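Local coordinates for pantothenate kinase (Coxiella burnetii, PDB 3TQC), which catalyses the ATP-dependent phosphorylation of (R)-pantothenate to (R)-4'-phosphopantothenate, the first step of coenzyme A biosynthesis, at residues B[33-39]-B[115-119]; B[128-134]-B[176-180]; B[160-165]-B[221-226]. All blocks are in the same frame, centred on the assembly; numbering follows the deposited sequence.

Contact 1 (B[33-39]-B[115-119]); sequences LTLTESD and LLSRW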
loop_
_atom_site.group_PDB
_atom_site.type_symbol
_atom_site.label_atom_id
_atom_site.label_comp_id
_atom_site.label_asym_id
_atom_site.label_seq_id
_atom_site.Cartn_x
_atom_site.Cartn_y
_atom_site.Cartn_z
ATOM N N LEU B 33 -1.238 -21.873 -23.031
ATOM C CA LEU B 33 -2.405 -21.444 -22.259
ATOM C C LEU B 33 -3.676 -21.646 -23.068
ATOM O O LEU B 33 -4.096 -20.778 -23.851
ATOM C CB LEU B 33 -2.268 -19.984 -21.816
ATOM C CG LEU B 33 -1.483 -19.759 -20.526
ATOM C CD1 LEU B 33 -2.260 -20.282 -19.344
ATOM C CD2 LEU B 33 -0.131 -20.426 -20.565
ATOM N N THR B 34 -4.288 -22.805 -22.850
ATOM C CA THR B 34 -5.482 -23.211 -23.570
ATOM C C THR B 34 -6.579 -23.506 -22.554
ATOM O O THR B 34 -6.335 -24.187 -21.556
ATOM C CB THR B 34 -5.192 -24.448 -24.436
ATOM O OG1 THR B 34 -6.371 -24.803 -25.169
ATOM C CG2 THR B 34 -4.728 -25.632 -23.579
ATOM N N LEU B 35 -7.772 -22.961 -22.781
ATOM C CA LEU B 35 -8.902 -23.249 -21.905
ATOM C C LEU B 35 -9.230 -24.725 -21.969
ATOM O O LEU B 35 -9.231 -25.329 -23.034
ATOM C CB LEU B 35 -10.142 -22.438 -22.269
ATOM C CG LEU B 35 -10.115 -20.957 -21.911
ATOM C CD1 LEU B 35 -11.444 -20.375 -22.314
ATOM C CD2 LEU B 35 -9.837 -20.707 -20.427
ATOM N N THR B 36 -9.481 -25.296 -20.805
ATOM C CA THR B 36 -9.809 -26.704 -20.687
ATOM C C THR B 36 -11.312 -26.847 -20.497
ATOM O O THR B 36 -12.009 -25.867 -20.224
ATOM C CB THR B 36 -9.118 -27.328 -19.465
ATOM O OG1 THR B 36 -9.497 -28.703 -19.352
ATOM C CG2 THR B 36 -9.545 -26.627 -18.214
ATOM N N GLU B 37 -11.800 -28.075 -20.607
ATOM C CA GLU B 37 -13.193 -28.361 -20.315
ATOM C C GLU B 37 -13.530 -27.965 -18.874
ATOM O O GLU B 37 -14.598 -27.416 -18.625
ATOM C CB GLU B 37 -13.509 -29.836 -20.546
ATOM C CG GLU B 37 -14.997 -30.135 -20.590
ATOM C CD GLU B 37 -15.296 -31.617 -20.714
ATOM O OE1 GLU B 37 -14.331 -32.425 -20.755
ATOM O OE2 GLU B 37 -16.497 -31.975 -20.774
ATOM N N SER B 38 -12.619 -28.229 -17.936
ATOM C CA SER B 38 -12.809 -27.804 -16.547
ATOM C C SER B 38 -12.964 -26.287 -16.420
ATOM O O SER B 38 -13.832 -25.825 -15.685
ATOM C CB SER B 38 -11.657 -28.279 -15.661
ATOM O OG SER B 38 -11.753 -27.729 -14.357
ATOM N N ASP B 39 -12.136 -25.521 -17.134
ATOM C CA ASP B 39 -12.268 -24.049 -17.165
ATOM C C ASP B 39 -13.651 -23.688 -17.664
ATOM O O ASP B 39 -14.342 -22.888 -17.040
ATOM C CB ASP B 39 -11.289 -23.369 -18.139
ATOM C CG ASP B 39 -9.865 -23.376 -17.673
ATOM O OD1 ASP B 39 -9.600 -23.439 -16.450
ATOM O OD2 ASP B 39 -8.990 -23.287 -18.557
ATOM N N LEU B 115 -10.523 -19.007 -13.306
ATOM C CA LEU B 115 -9.236 -19.231 -13.957
ATOM C C LEU B 115 -8.084 -19.408 -12.983
ATOM O O LEU B 115 -7.270 -20.299 -13.156
ATOM C CB LEU B 115 -8.902 -18.084 -14.912
ATOM C CG LEU B 115 -9.780 -17.990 -16.164
ATOM C CD1 LEU B 115 -9.353 -16.782 -17.019
ATOM C CD2 LEU B 115 -9.705 -19.251 -16.955
ATOM N N LEU B 116 -8.007 -18.566 -11.959
ATOM C CA LEU B 116 -6.938 -18.700 -10.984
ATOM C C LEU B 116 -6.959 -20.060 -10.297
ATOM O O LEU B 116 -5.913 -20.565 -9.914
ATOM C CB LEU B 116 -6.980 -17.588 -9.946
ATOM C CG LEU B 116 -6.491 -16.228 -10.461
ATOM C CD1 LEU B 116 -6.737 -15.149 -9.443
ATOM C CD2 LEU B 116 -5.020 -16.310 -10.787
ATOM N N SER B 117 -8.137 -20.665 -10.178
ATOM C CA SER B 117 -8.284 -21.908 -9.454
ATOM C C SER B 117 -7.716 -23.111 -10.228
ATOM O O SER B 117 -7.499 -24.157 -9.646
ATOM C CB SER B 117 -9.756 -22.141 -9.096
ATOM O OG SER B 117 -10.452 -22.777 -10.139
ATOM N N ARG B 118 -7.473 -22.957 -11.530
ATOM C CA ARG B 118 -6.931 -24.048 -12.354
ATOM C C ARG B 118 -5.505 -24.458 -12.003
ATOM O O ARG B 118 -5.093 -25.561 -12.348
ATOM C CB ARG B 118 -6.985 -23.683 -13.847
ATOM C CG ARG B 118 -5.833 -22.787 -14.323
ATOM C CD ARG B 118 -6.197 -21.960 -15.581
ATOM N NE ARG B 118 -6.543 -22.775 -16.755
ATOM C CZ ARG B 118 -5.678 -23.259 -17.646
ATOM N NH1 ARG B 118 -4.368 -23.079 -17.515
ATOM N NH2 ARG B 118 -6.132 -23.960 -18.676
ATOM N N TRP B 119 -4.744 -23.587 -11.344
ATOM C CA TRP B 119 -3.357 -23.897 -10.983
ATOM C C TRP B 119 -3.235 -24.604 -9.644
ATOM O O TRP B 119 -3.733 -24.116 -8.640
ATOM C CB TRP B 119 -2.503 -22.635 -10.991
ATOM C CG TRP B 119 -2.095 -22.283 -12.348
ATOM C CD1 TRP B 119 -1.118 -22.879 -13.091
ATOM C CD2 TRP B 119 -2.683 -21.292 -13.173
ATOM N NE1 TRP B 119 -1.051 -22.299 -14.330
ATOM C CE2 TRP B 119 -2.003 -21.318 -14.405
ATOM C CE3 TRP B 119 -3.713 -20.381 -12.992
ATOM C CZ2 TRP B 119 -2.320 -20.465 -15.444
ATOM C CZ3 TRP B 119 -4.032 -19.538 -14.029
ATOM C CH2 TRP B 119 -3.328 -19.576 -15.235
#
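Arg118 lays its guanidinium group against the carboxylate of Asp39, tying the loop and helix start of 33-39 to the turn that follows helix 105-116, the helix after the P-loop of this P-loop kinase. The salt bridge is bidentate: Arg118 NE lies 3.1 Å from Asp39 OD1 and Arg118 NH2 lies 2.9 Å from Asp39 OD2, both carboxylate oxygens sitting near the guanidinium plane. Arg118 sits within a type I turn from Leu116 to Trp119, and Arg118 N donates a hydrogen bond to Leu115 O at 3.1 Å. Apolar pairs border the ion pair: Leu35 CD2 meets Leu115 CD2 at 3.8 Å, and Leu33 CD1 meets the edge of the Trp119 ring at CZ2, 3.9 Å away. Leu35 and Trp119 also rest on helix 52-84, so three parts of the chain converge here. Asp39 OD2 has a further role within its own segment: the backbone N-H of Thr36, the N-cap residue, donates to Asp39 OD2 (N to OD2 3.1 Å).

Contact 2 (B[128-134]-B[176-180]); sequences ITTDGFL and IPVYS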
loop_
_atom_site.group_PDB
_atom_site.type_symbol
_atom_site.label_atom_id
_atom_site.label_comp_id
_atom_site.label_asym_id
_atom_site.label_seq_id
_atom_site.Cartn_x
_atom_site.Cartn_y
_atom_site.Cartn_z
ATOM N N ILE B 128 -14.605 -11.887 -2.357
ATOM C CA ILE B 128 -15.296 -11.049 -1.381
ATOM C C ILE B 128 -15.727 -9.781 -2.083
ATOM O O ILE B 128 -14.883 -9.057 -2.600
ATOM C CB ILE B 128 -14.391 -10.590 -0.208
ATOM C CG1 ILE B 128 -13.846 -11.766 0.569
ATOM C CG2 ILE B 128 -15.172 -9.671 0.731
ATOM C CD1 ILE B 128 -14.885 -12.739 0.870
ATOM N N THR B 129 -17.029 -9.507 -2.094
ATOM C CA THR B 129 -17.511 -8.234 -2.608
ATOM C C THR B 129 -17.650 -7.309 -1.428
ATOM O O THR B 129 -18.161 -7.679 -0.380
ATOM C CB THR B 129 -18.850 -8.326 -3.417
ATOM O OG1 THR B 129 -19.277 -6.999 -3.770
ATOM C CG2 THR B 129 -19.948 -8.986 -2.625
ATOM N N THR B 130 -17.175 -6.096 -1.609
ATOM C CA THR B 130 -17.248 -5.085 -0.582
ATOM C C THR B 130 -18.698 -4.614 -0.320
ATOM O O THR B 130 -18.989 -4.086 0.751
ATOM C CB THR B 130 -16.282 -3.939 -0.951
ATOM O OG1 THR B 130 -14.997 -4.175 -0.318
ATOM C CG2 THR B 130 -16.807 -2.652 -0.546
ATOM N N ASP B 131 -19.597 -4.841 -1.287
ATOM C CA ASP B 131 -21.029 -4.533 -1.162
ATOM C C ASP B 131 -21.598 -5.047 0.147
ATOM O O ASP B 131 -22.457 -4.409 0.769
ATOM C CB ASP B 131 -21.853 -5.201 -2.286
ATOM C CG ASP B 131 -21.405 -4.803 -3.688
ATOM O OD1 ASP B 131 -20.783 -3.729 -3.839
ATOM O OD2 ASP B 131 -21.684 -5.581 -4.642
ATOM N N GLY B 132 -21.145 -6.233 0.534
ATOM C CA GLY B 132 -21.598 -6.856 1.737
ATOM C C GLY B 132 -21.338 -6.057 2.993
ATOM O O GLY B 132 -21.967 -6.312 4.017
ATOM N N PHE B 133 -20.427 -5.097 2.923
ATOM C CA PHE B 133 -20.102 -4.263 4.065
ATOM C C PHE B 133 -20.770 -2.890 3.996
ATOM O O PHE B 133 -20.459 -2.011 4.785
ATOM C CB PHE B 133 -18.586 -4.154 4.200
ATOM C CG PHE B 133 -17.920 -5.488 4.398
ATOM C CD1 PHE B 133 -17.676 -5.977 5.681
ATOM C CD2 PHE B 133 -17.579 -6.279 3.299
ATOM C CE1 PHE B 133 -17.063 -7.214 5.869
ATOM C CE2 PHE B 133 -16.977 -7.530 3.482
ATOM C CZ PHE B 133 -16.723 -7.991 4.781
ATOM N N LEU B 134 -21.709 -2.718 3.066
ATOM C CA LEU B 134 -22.578 -1.555 3.079
ATOM C C LEU B 134 -23.433 -1.611 4.325
ATOM O O LEU B 134 -23.789 -2.699 4.779
ATOM C CB LEU B 134 -23.491 -1.537 1.852
ATOM C CG LEU B 134 -22.812 -1.185 0.531
ATOM C CD1 LEU B 134 -23.739 -1.498 -0.652
ATOM C CD2 LEU B 134 -22.385 0.289 0.536
ATOM N N ILE B 176 -18.632 -13.585 5.915
ATOM C CA ILE B 176 -18.698 -12.402 5.069
ATOM C C ILE B 176 -20.161 -12.066 4.884
ATOM O O ILE B 176 -20.914 -12.910 4.440
ATOM C CB ILE B 176 -18.101 -12.656 3.678
ATOM C CG1 ILE B 176 -16.662 -13.197 3.775
ATOM C CG2 ILE B 176 -18.201 -11.375 2.814
ATOM C CD1 ILE B 176 -15.671 -12.258 4.448
ATOM N N PRO B 177 -20.571 -10.827 5.224
ATOM C CA PRO B 177 -21.962 -10.447 5.050
ATOM C C PRO B 177 -22.332 -10.356 3.574
ATOM O O PRO B 177 -21.468 -10.210 2.727
ATOM C CB PRO B 177 -22.058 -9.097 5.770
ATOM C CG PRO B 177 -20.718 -8.570 5.748
ATOM C CD PRO B 177 -19.788 -9.740 5.824
ATOM N N VAL B 178 -23.615 -10.515 3.285
ATOM C CA VAL B 178 -24.100 -10.675 1.915
ATOM C C VAL B 178 -25.051 -9.538 1.555
ATOM O O VAL B 178 -25.943 -9.212 2.317
ATOM C CB VAL B 178 -24.816 -12.028 1.762
ATOM C CG1 VAL B 178 -25.486 -12.156 0.378
ATOM C CG2 VAL B 178 -23.831 -13.183 2.012
ATOM N N TYR B 179 -24.832 -8.941 0.394
ATOM C CA TYR B 179 -25.684 -7.896 -0.155
ATOM C C TYR B 179 -26.493 -8.428 -1.353
ATOM O O TYR B 179 -25.931 -9.023 -2.267
ATOM C CB TYR B 179 -24.810 -6.733 -0.609
ATOM C CG TYR B 179 -25.576 -5.538 -1.126
ATOM C CD1 TYR B 179 -26.137 -4.615 -0.251
ATOM C CD2 TYR B 179 -25.723 -5.320 -2.492
ATOM C CE1 TYR B 179 -26.851 -3.518 -0.728
ATOM C CE2 TYR B 179 -26.414 -4.235 -2.971
ATOM C CZ TYR B 179 -26.980 -3.340 -2.089
ATOM O OH TYR B 179 -27.656 -2.250 -2.573
ATOM N N SER B 180 -27.804 -8.214 -1.335
ATOM C CA SER B 180 -28.668 -8.530 -2.479
ATOM C C SER B 180 -28.955 -7.280 -3.305
ATOM O O SER B 180 -29.604 -6.339 -2.818
ATOM C CB SER B 180 -30.008 -9.072 -2.020
ATOM O OG SER B 180 -30.921 -8.995 -3.096
HETATM O O HOH W 1 -20.360 -9.735 0.346
#
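Segment 176-180, the end of strand 174-180, runs past the end of strand 125-129, where the chain turns into a 3-10 segment at Thr130-Gly132, and the backbones come closest at Gly132 and Val178, with CA atoms 4.6 Å apart. No direct hydrogen bond joins the two segments. Instead, Gly132 CA makes a CA-H...O contact with Pro177 O at 3.5 Å, and a water bridges the backbones by donating to Thr129 O (3.1 Å) and Pro177 O (2.7 Å). A side chain on Gly132 would collide with Pro177 O, so its absence permits the close approach. The contact joins the edge strand of the parallel core of the P-loop kinase fold to strand 174-180, the central strand of a small three-stranded antiparallel sheet. Asp131, whose side chain lies about 6 Å from that of Lys105, a P-loop residue of the ADP pocket, packs its CB on Tyr179 CB at 3.7 Å. Two CH-pi contacts flank the glycine: Pro177 CG lies 4.0 Å from the centroid of the Phe133 ring, over its face, and Leu134 CD1 lies 4.0 Å from that of Tyr179. Tyr179 OH is hydrogen-bonded to Lys149 NZ. Toward the core strand, Phe133 CE2 touches Ile176 CG2 at 4.1 Å, and Ile128 CD1 presses against Ile176 CG1 at 3.4 Å.

Contact 3 (B[160-165]-B[221-226]); sequences LLRVLN and VFVSDF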
loop_
_atom_site.group_PDB
_atom_site.type_symbol
_atom_site.label_atom_id
_atom_site.label_comp_id
_atom_site.label_asym_id
_atom_site.label_seq_id
_atom_site.Cartn_x
_atom_site.Cartn_y
_atom_site.Cartn_z
ATOM N N LEU B 160 -15.298 -4.290 7.544
ATOM C CA LEU B 160 -14.499 -4.749 6.435
ATOM C C LEU B 160 -13.056 -4.968 6.890
ATOM O O LEU B 160 -12.460 -5.971 6.542
ATOM C CB LEU B 160 -14.556 -3.760 5.271
ATOM C CG LEU B 160 -13.666 -3.992 4.045
ATOM C CD1 LEU B 160 -13.837 -5.381 3.482
ATOM C CD2 LEU B 160 -14.015 -2.944 2.997
ATOM N N LEU B 161 -12.494 -4.038 7.664
ATOM C CA LEU B 161 -11.086 -4.172 8.067
ATOM C C LEU B 161 -10.913 -5.346 9.029
ATOM O O LEU B 161 -9.892 -6.010 9.021
ATOM C CB LEU B 161 -10.575 -2.884 8.697
ATOM C CG LEU B 161 -10.546 -1.687 7.736
ATOM C CD1 LEU B 161 -10.168 -0.389 8.486
ATOM C CD2 LEU B 161 -9.587 -1.943 6.588
ATOM N N ARG B 162 -11.934 -5.621 9.835
ATOM C CA ARG B 162 -11.892 -6.750 10.741
ATOM C C ARG B 162 -11.856 -8.077 9.973
ATOM O O ARG B 162 -11.131 -9.010 10.349
ATOM C CB ARG B 162 -13.091 -6.692 11.689
ATOM C CG ARG B 162 -13.273 -7.908 12.598
ATOM C CD ARG B 162 -14.627 -7.834 13.350
ATOM N NE ARG B 162 -15.779 -7.565 12.469
ATOM C CZ ARG B 162 -16.341 -8.445 11.635
ATOM N NH1 ARG B 162 -15.875 -9.695 11.525
ATOM N NH2 ARG B 162 -17.381 -8.076 10.895
ATOM N N VAL B 163 -12.632 -8.160 8.900
ATOM C CA VAL B 163 -12.643 -9.353 8.065
ATOM C C VAL B 163 -11.319 -9.532 7.327
ATOM O O VAL B 163 -10.750 -10.621 7.324
ATOM C CB VAL B 163 -13.805 -9.327 7.066
ATOM C CG1 VAL B 163 -13.528 -10.281 5.937
ATOM C CG2 VAL B 163 -15.134 -9.673 7.795
ATOM N N LEU B 164 -10.811 -8.478 6.714
ATOM C CA LEU B 164 -9.530 -8.604 6.044
ATOM C C LEU B 164 -8.428 -8.922 7.057
ATOM O O LEU B 164 -7.587 -9.781 6.829
ATOM C CB LEU B 164 -9.223 -7.344 5.257
ATOM C CG LEU B 164 -10.262 -7.148 4.146
ATOM C CD1 LEU B 164 -10.127 -5.790 3.466
ATOM C CD2 LEU B 164 -10.126 -8.265 3.131
ATOM N N ASN B 165 -8.438 -8.226 8.181
ATOM C CA ASN B 165 -7.471 -8.484 9.228
ATOM C C ASN B 165 -7.530 -9.942 9.643
ATOM O O ASN B 165 -6.516 -10.586 9.779
ATOM C CB ASN B 165 -7.739 -7.589 10.446
ATOM C CG ASN B 165 -6.722 -7.775 11.540
ATOM O OD1 ASN B 165 -5.539 -7.514 11.343
ATOM N ND2 ASN B 165 -7.173 -8.235 12.702
ATOM N N VAL B 221 -5.389 2.208 9.223
ATOM C CA VAL B 221 -5.044 1.182 8.249
ATOM C C VAL B 221 -6.059 1.281 7.109
ATOM O O VAL B 221 -7.215 1.643 7.315
ATOM C CB VAL B 221 -5.087 -0.252 8.853
ATOM C CG1 VAL B 221 -6.386 -0.474 9.632
ATOM C CG2 VAL B 221 -4.972 -1.291 7.766
ATOM N N PHE B 222 -5.594 0.972 5.911
ATOM C CA PHE B 222 -6.412 0.989 4.715
ATOM C C PHE B 222 -6.665 -0.429 4.262
ATOM O O PHE B 222 -5.910 -1.330 4.610
ATOM C CB PHE B 222 -5.683 1.732 3.602
ATOM C CG PHE B 222 -5.076 3.023 4.044
ATOM C CD1 PHE B 222 -5.769 3.869 4.890
ATOM C CD2 PHE B 222 -3.825 3.405 3.602
ATOM C CE1 PHE B 222 -5.221 5.055 5.293
ATOM C CE2 PHE B 222 -3.284 4.604 4.006
ATOM C CZ PHE B 222 -3.987 5.423 4.855
ATOM N N VAL B 223 -7.729 -0.615 3.485
ATOM C CA VAL B 223 -8.024 -1.912 2.876
ATOM C C VAL B 223 -6.798 -2.430 2.134
ATOM O O VAL B 223 -6.469 -3.614 2.232
ATOM C CB VAL B 223 -9.228 -1.820 1.902
ATOM C CG1 VAL B 223 -9.387 -3.094 1.111
ATOM C CG2 VAL B 223 -10.509 -1.474 2.668
ATOM N N SER B 224 -6.114 -1.542 1.418
ATOM C CA SER B 224 -4.908 -1.910 0.683
ATOM C C SER B 224 -3.788 -2.495 1.559
ATOM O O SER B 224 -2.918 -3.227 1.064
ATOM C CB SER B 224 -4.376 -0.708 -0.100
ATOM O OG SER B 224 -3.842 0.264 0.773
ATOM N N ASP B 225 -3.816 -2.221 2.857
ATOM C CA ASP B 225 -2.829 -2.829 3.738
ATOM C C ASP B 225 -3.090 -4.317 3.974
ATOM O O ASP B 225 -2.225 -5.018 4.507
ATOM C CB ASP B 225 -2.738 -2.067 5.053
ATOM C CG ASP B 225 -2.279 -0.622 4.856
ATOM O OD1 ASP B 225 -2.930 0.295 5.375
ATOM O OD2 ASP B 225 -1.269 -0.401 4.171
ATOM N N PHE B 226 -4.246 -4.809 3.525
ATOM C CA PHE B 226 -4.584 -6.220 3.649
ATOM C C PHE B 226 -4.617 -6.968 2.343
ATOM O O PHE B 226 -4.954 -8.167 2.308
ATOM C CB PHE B 226 -5.907 -6.372 4.362
ATOM C CG PHE B 226 -5.853 -5.928 5.759
ATOM C CD1 PHE B 226 -6.398 -4.723 6.135
ATOM C CD2 PHE B 226 -5.196 -6.692 6.701
ATOM C CE1 PHE B 226 -6.325 -4.301 7.443
ATOM C CE2 PHE B 226 -5.106 -6.281 7.996
ATOM C CZ PHE B 226 -5.680 -5.078 8.377
#
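This is a buried, apolar helix-to-loop packing, in which one side of helix 157-168 lies against the connection that leads from strand 199-203 to strand 229-234 of the central sheet. The two segments bury 361 Å² between them, and Phe226 contributes the largest share. Its ring lies flat along the helix backbone, with Leu164 C, Asn165 N and Leu161 O over one face, and its CE2 approaches Asn165 CA to 3.5 Å. Leu161 reaches between the loop side chains: CD1 lies 4.0 Å from Val221 CG1, while CD2 lies 4.1 Å from both Val223 CG2 and Phe226 CE1. One turn along, Leu164 packs CD1 on Val223 CG1 at 3.7 Å and CB on Phe226 CB at 3.6 Å; Leu160 CD2 meets Val223 CG2 at 3.8 Å. Leu164 and Val223 also both touch Leu202 of strand 199-203, which brings helix and loop together against the central sheet. Val223-Asp225 form a 3-10 segment, and Phe222 N donates a hydrogen bond to Asp225 OD1 (2.8 Å). Asp225 also forms a salt bridge with Arg300 of the second subunit, placing the loop at the dimer interface. No hydrogen bond crosses between the segments, so their contact rests on van der Waals packing of mostly apolar side chains, with the Phe226 ring lying on the helix backbone.

Contacts 2 and 3 are neighbours, with centres about 14 Å apart, and they interlock along the chain because their segments alternate. Helix 157-168 is common ground: Val163 CG1 packs on Ile176 CD1 at 3.3 Å and Leu160 N lies 3.5 Å from Phe133 CD1, so one helix lies between the antiparallel-sheet strand 174-180 and the loop at the dimer interface. Contact 1 closes before either opens, and stands apart, its centre about 27 Å from that of contact 2 and about 30 Å from that of contact 3. Helix 105-116, which begins at the P-loop, ends in contact 1, while strand 125-129 leads to Asp131 of contact 2, its side chain about 7 Å from the ADP.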